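Local coordinates for protein chitosanase (Gynuella sunshinyii YC6258, PDB 6X2Q) that binds chitotetraose and, as a member of glycosyl hydrolase family 46, probably hydrolyses chitosan as a chitosanase, at residues A[54-59]-A[95-100]. Sequence-based numbering, arbitrary orientation.
Sequences LEVIQR and QRWADA
Ile-57 on helix 52-63 and Trp-97 on helix 93-100 mark the nearest approach of the two backbones, 9.3 Å between their CA atoms, a gap filled by the indole from one side and by Val-56 and Ile-57 from the other. With CG anti to the backbone N (chi1 -175°), Trp-97 reaches out from its own helix and leads with the outer CZ3-CH2 edge of its six-membered ring. CH2 meets the CG1 methyl of Val-56 at 3.7 Å; the two side chains cross at about a right angle, and the methyl approaches the ring obliquely. The neighbouring carbon, CZ3, lies 4.0 Å from CD1 of Ile-57, which comes in at the ring edge, near the plane. Ile-57 gets there through its longer branch: CG1 sits anti to the carbonyl carbon and chi2 is extended at 167°, bringing the terminal methyl up to the ring edge. On the five-membered ring of the indole, NE1 is hydrogen-bonded to the carbonyl O of Tyr-27, which satisfies the one polar atom of this buried ring and should limit its rotation. Phe-106 of helix 104-129 packs edge-to-face with Trp-97, and Phe-46 of strand 46-47 touches both Trp-97 and Val-56. An alanine in place of Trp-97 would probably open a gap beside CG1 of Val-56 and CD1 of Ile-57 and leave the Tyr-27 carbonyl without its indole donor. No hydrogen bond or salt bridge links the two helical segments, so their contact rests on van der Waals packing and exclusion of water.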
ATOM      1  N   LEU A  54       0.547  11.189 -10.322  1.00 33.41           N
ATOM      2  CA  LEU A  54       0.699  11.662 -11.709  1.00 38.18           C
ATOM      3  C   LEU A  54       0.162  10.606 -12.674  1.00 38.90           C
ATOM      4  O   LEU A  54      -0.568  10.971 -13.541  1.00 38.42           O
ATOM      5  CB  LEU A  54       2.168  11.958 -11.999  1.00 31.25           C
ATOM      6  CG  LEU A  54       2.468  12.243 -13.463  1.00 39.43           C
ATOM      7  CD1 LEU A  54       1.901  13.582 -13.874  1.00 38.84           C
ATOM      8  CD2 LEU A  54       3.940  12.195 -13.752  1.00 34.16           C
ATOM      9  N   GLU A  55       0.528   9.348 -12.492  1.00 34.20           N
ATOM     10  CA  GLU A  55       0.064   8.325 -13.409  1.00 37.43           C
ATOM     11  C   GLU A  55      -1.458   8.233 -13.419  1.00 37.36           C
ATOM     12  O   GLU A  55      -2.064   8.098 -14.486  1.00 33.29           O
ATOM     13  CB  GLU A  55       0.683   6.983 -13.063  1.00 35.39           C
ATOM     14  CG  GLU A  55       0.382   5.972 -14.122  1.00 42.38           C
ATOM     15  CD  GLU A  55       0.766   4.585 -13.717  1.00 43.80           C
ATOM     16  OE1 GLU A  55       0.355   3.643 -14.423  1.00 47.30           O
ATOM     17  OE2 GLU A  55       1.472   4.437 -12.699  1.00 42.27           O
ATOM     18  N   VAL A  56      -2.093   8.327 -12.246  1.00 33.22           N
ATOM     19  CA  VAL A  56      -3.550   8.254 -12.187  1.00 30.55           C
ATOM     20  C   VAL A  56      -4.165   9.377 -13.020  1.00 39.57           C
ATOM     21  O   VAL A  56      -5.027   9.144 -13.883  1.00 33.04           O
ATOM     22  CB  VAL A  56      -4.028   8.302 -10.723  1.00 28.91           C
ATOM     23  CG1 VAL A  56      -5.528   8.495 -10.649  1.00 29.85           C
ATOM     24  CG2 VAL A  56      -3.608   7.031  -9.957  1.00 32.47           C
ATOM     25  N   ILE A  57      -3.707  10.611 -12.795  1.00 38.38           N
ATOM     26  CA  ILE A  57      -4.307  11.745 -13.481  1.00 34.31           C
ATOM     27  C   ILE A  57      -3.984  11.694 -14.964  1.00 35.80           C
ATOM     28  O   ILE A  57      -4.853  11.954 -15.799  1.00 33.68           O
ATOM     29  CB  ILE A  57      -3.873  13.063 -12.808  1.00 37.06           C
ATOM     30  CG1 ILE A  57      -4.492  13.120 -11.407  1.00 34.68           C
ATOM     31  CG2 ILE A  57      -4.290  14.318 -13.631  1.00 29.83           C
ATOM     32  CD1 ILE A  57      -3.924  14.200 -10.496  1.00 34.91           C
ATOM     33  N   GLN A  58      -2.761  11.289 -15.324  1.00 37.91           N
ATOM     34  CA  GLN A  58      -2.429  11.161 -16.744  1.00 37.65           C
ATOM     35  C   GLN A  58      -3.317  10.130 -17.429  1.00 40.43           C
ATOM     36  O   GLN A  58      -3.889  10.395 -18.495  1.00 35.64           O
ATOM     37  CB  GLN A  58      -0.954  10.808 -16.930  1.00 38.49           C
ATOM     38  CG  GLN A  58      -0.062  12.033 -16.895  1.00 40.21           C
ATOM     39  CD  GLN A  58       1.417  11.723 -17.066  1.00 47.08           C
ATOM     40  OE1 GLN A  58       1.876  10.606 -16.797  1.00 45.94           O
ATOM     41  NE2 GLN A  58       2.179  12.730 -17.502  1.00 49.39           N
ATOM     42  N   ARG A  59      -3.453   8.944 -16.836  1.00 38.17           N
ATOM     43  CA  ARG A  59      -4.300   7.945 -17.472  1.00 38.06           C
ATOM     44  C   ARG A  59      -5.737   8.435 -17.556  1.00 37.41           C
ATOM     45  O   ARG A  59      -6.410   8.227 -18.568  1.00 36.30           O
ATOM     46  CB  ARG A  59      -4.209   6.621 -16.725  1.00 35.66           C
ATOM     47  CG  ARG A  59      -2.798   6.098 -16.731  1.00 46.41           C
ATOM     48  CD  ARG A  59      -2.692   4.753 -16.081  1.00 42.93           C
ATOM     49  NE  ARG A  59      -3.346   3.739 -16.883  1.00 55.42           N
ATOM     50  CZ  ARG A  59      -3.275   2.443 -16.622  1.00 52.13           C
ATOM     51  NH1 ARG A  59      -2.566   2.024 -15.588  1.00 48.28           N
ATOM     52  NH2 ARG A  59      -3.906   1.571 -17.396  1.00 56.36           N
ATOM     53  N   GLN A  95      -9.447  19.097  -3.140  1.00 42.53           N
ATOM     54  CA  GLN A  95     -10.882  19.159  -3.385  1.00 45.99           C
ATOM     55  C   GLN A  95     -11.230  18.565  -4.740  1.00 41.42           C
ATOM     56  O   GLN A  95     -12.219  17.833  -4.864  1.00 42.75           O
ATOM     57  CB  GLN A  95     -11.391  20.597  -3.279  1.00 47.21           C
ATOM     58  CG  GLN A  95     -12.922  20.689  -3.169  1.00 48.73           C
ATOM     59  CD  GLN A  95     -13.454  20.298  -1.792  1.00 61.39           C
ATOM     60  OE1 GLN A  95     -13.360  19.141  -1.384  1.00 59.28           O
ATOM     61  NE2 GLN A  95     -14.027  21.268  -1.074  1.00 70.05           N
ATOM     62  N   ARG A  96     -10.406  18.828  -5.756  1.00 39.10           N
ATOM     63  CA  ARG A  96     -10.711  18.321  -7.092  1.00 41.10           C
ATOM     64  C   ARG A  96     -10.593  16.796  -7.152  1.00 42.49           C
ATOM     65  O   ARG A  96     -11.417  16.127  -7.792  1.00 36.88           O
ATOM     66  CB  ARG A  96      -9.799  18.999  -8.113  1.00 41.27           C
ATOM     67  CG  ARG A  96      -9.922  20.528  -8.097  1.00 45.40           C
ATOM     68  CD  ARG A  96     -10.034  21.129  -9.489  1.00 47.42           C
ATOM     69  NE  ARG A  96     -10.323  22.568  -9.463  1.00 54.87           N
ATOM     70  CZ  ARG A  96     -10.493  23.320 -10.552  1.00 56.02           C
ATOM     71  NH1 ARG A  96     -10.395  22.779 -11.761  1.00 46.81           N
ATOM     72  NH2 ARG A  96     -10.759  24.616 -10.436  1.00 59.24           N
ATOM     73  N   TRP A  97      -9.581  16.235  -6.477  1.00 42.14           N
ATOM     74  CA  TRP A  97      -9.448  14.783  -6.374  1.00 38.16           C
ATOM     75  C   TRP A  97     -10.688  14.162  -5.746  1.00 38.77           C
ATOM     76  O   TRP A  97     -11.219  13.162  -6.252  1.00 35.21           O
ATOM     77  CB  TRP A  97      -8.206  14.416  -5.561  1.00 34.36           C
ATOM     78  CG  TRP A  97      -7.965  12.928  -5.520  1.00 34.79           C
ATOM     79  CD1 TRP A  97      -8.639  12.005  -4.771  1.00 28.81           C
ATOM     80  CD2 TRP A  97      -6.999  12.199  -6.287  1.00 26.62           C
ATOM     81  NE1 TRP A  97      -8.138  10.753  -5.015  1.00 34.35           N
ATOM     82  CE2 TRP A  97      -7.134  10.845  -5.944  1.00 29.06           C
ATOM     83  CE3 TRP A  97      -6.022  12.569  -7.217  1.00 30.71           C
ATOM     84  CZ2 TRP A  97      -6.340   9.850  -6.508  1.00 29.23           C
ATOM     85  CZ3 TRP A  97      -5.228  11.584  -7.774  1.00 29.42           C
ATOM     86  CH2 TRP A  97      -5.391  10.235  -7.417  1.00 27.70           C
ATOM     87  N   ALA A  98     -11.156  14.735  -4.629  1.00 37.57           N
ATOM     88  CA  ALA A  98     -12.394  14.258  -4.014  1.00 36.22           C
ATOM     89  C   ALA A  98     -13.563  14.302  -5.004  1.00 39.94           C
ATOM     90  O   ALA A  98     -14.350  13.353  -5.100  1.00 38.13           O
ATOM     91  CB  ALA A  98     -12.707  15.084  -2.766  1.00 41.40           C
ATOM     92  N   ASP A  99     -13.688  15.391  -5.767  1.00 39.68           N
ATOM     93  CA  ASP A  99     -14.805  15.467  -6.701  1.00 40.10           C
ATOM     94  C   ASP A  99     -14.612  14.500  -7.866  1.00 39.59           C
ATOM     95  O   ASP A  99     -15.553  13.798  -8.254  1.00 36.15           O
ATOM     96  CB  ASP A  99     -14.992  16.902  -7.194  1.00 39.24           C
ATOM     97  CG  ASP A  99     -15.443  17.849  -6.078  1.00 50.06           C
ATOM     98  OD1 ASP A  99     -16.228  17.405  -5.204  1.00 54.59           O
ATOM     99  OD2 ASP A  99     -15.030  19.032  -6.080  1.00 48.78           O
ATOM    100  N   ALA A 100     -13.395  14.430  -8.413  1.00 32.23           N
ATOM    101  CA  ALA A 100     -13.130  13.472  -9.474  1.00 36.32           C
ATOM    102  C   ALA A 100     -13.505  12.052  -9.043  1.00 38.32           C
ATOM    103  O   ALA A 100     -14.070  11.292  -9.834  1.00 34.71           O
ATOM    104  CB  ALA A 100     -11.663  13.553  -9.892  1.00 35.26           C
TER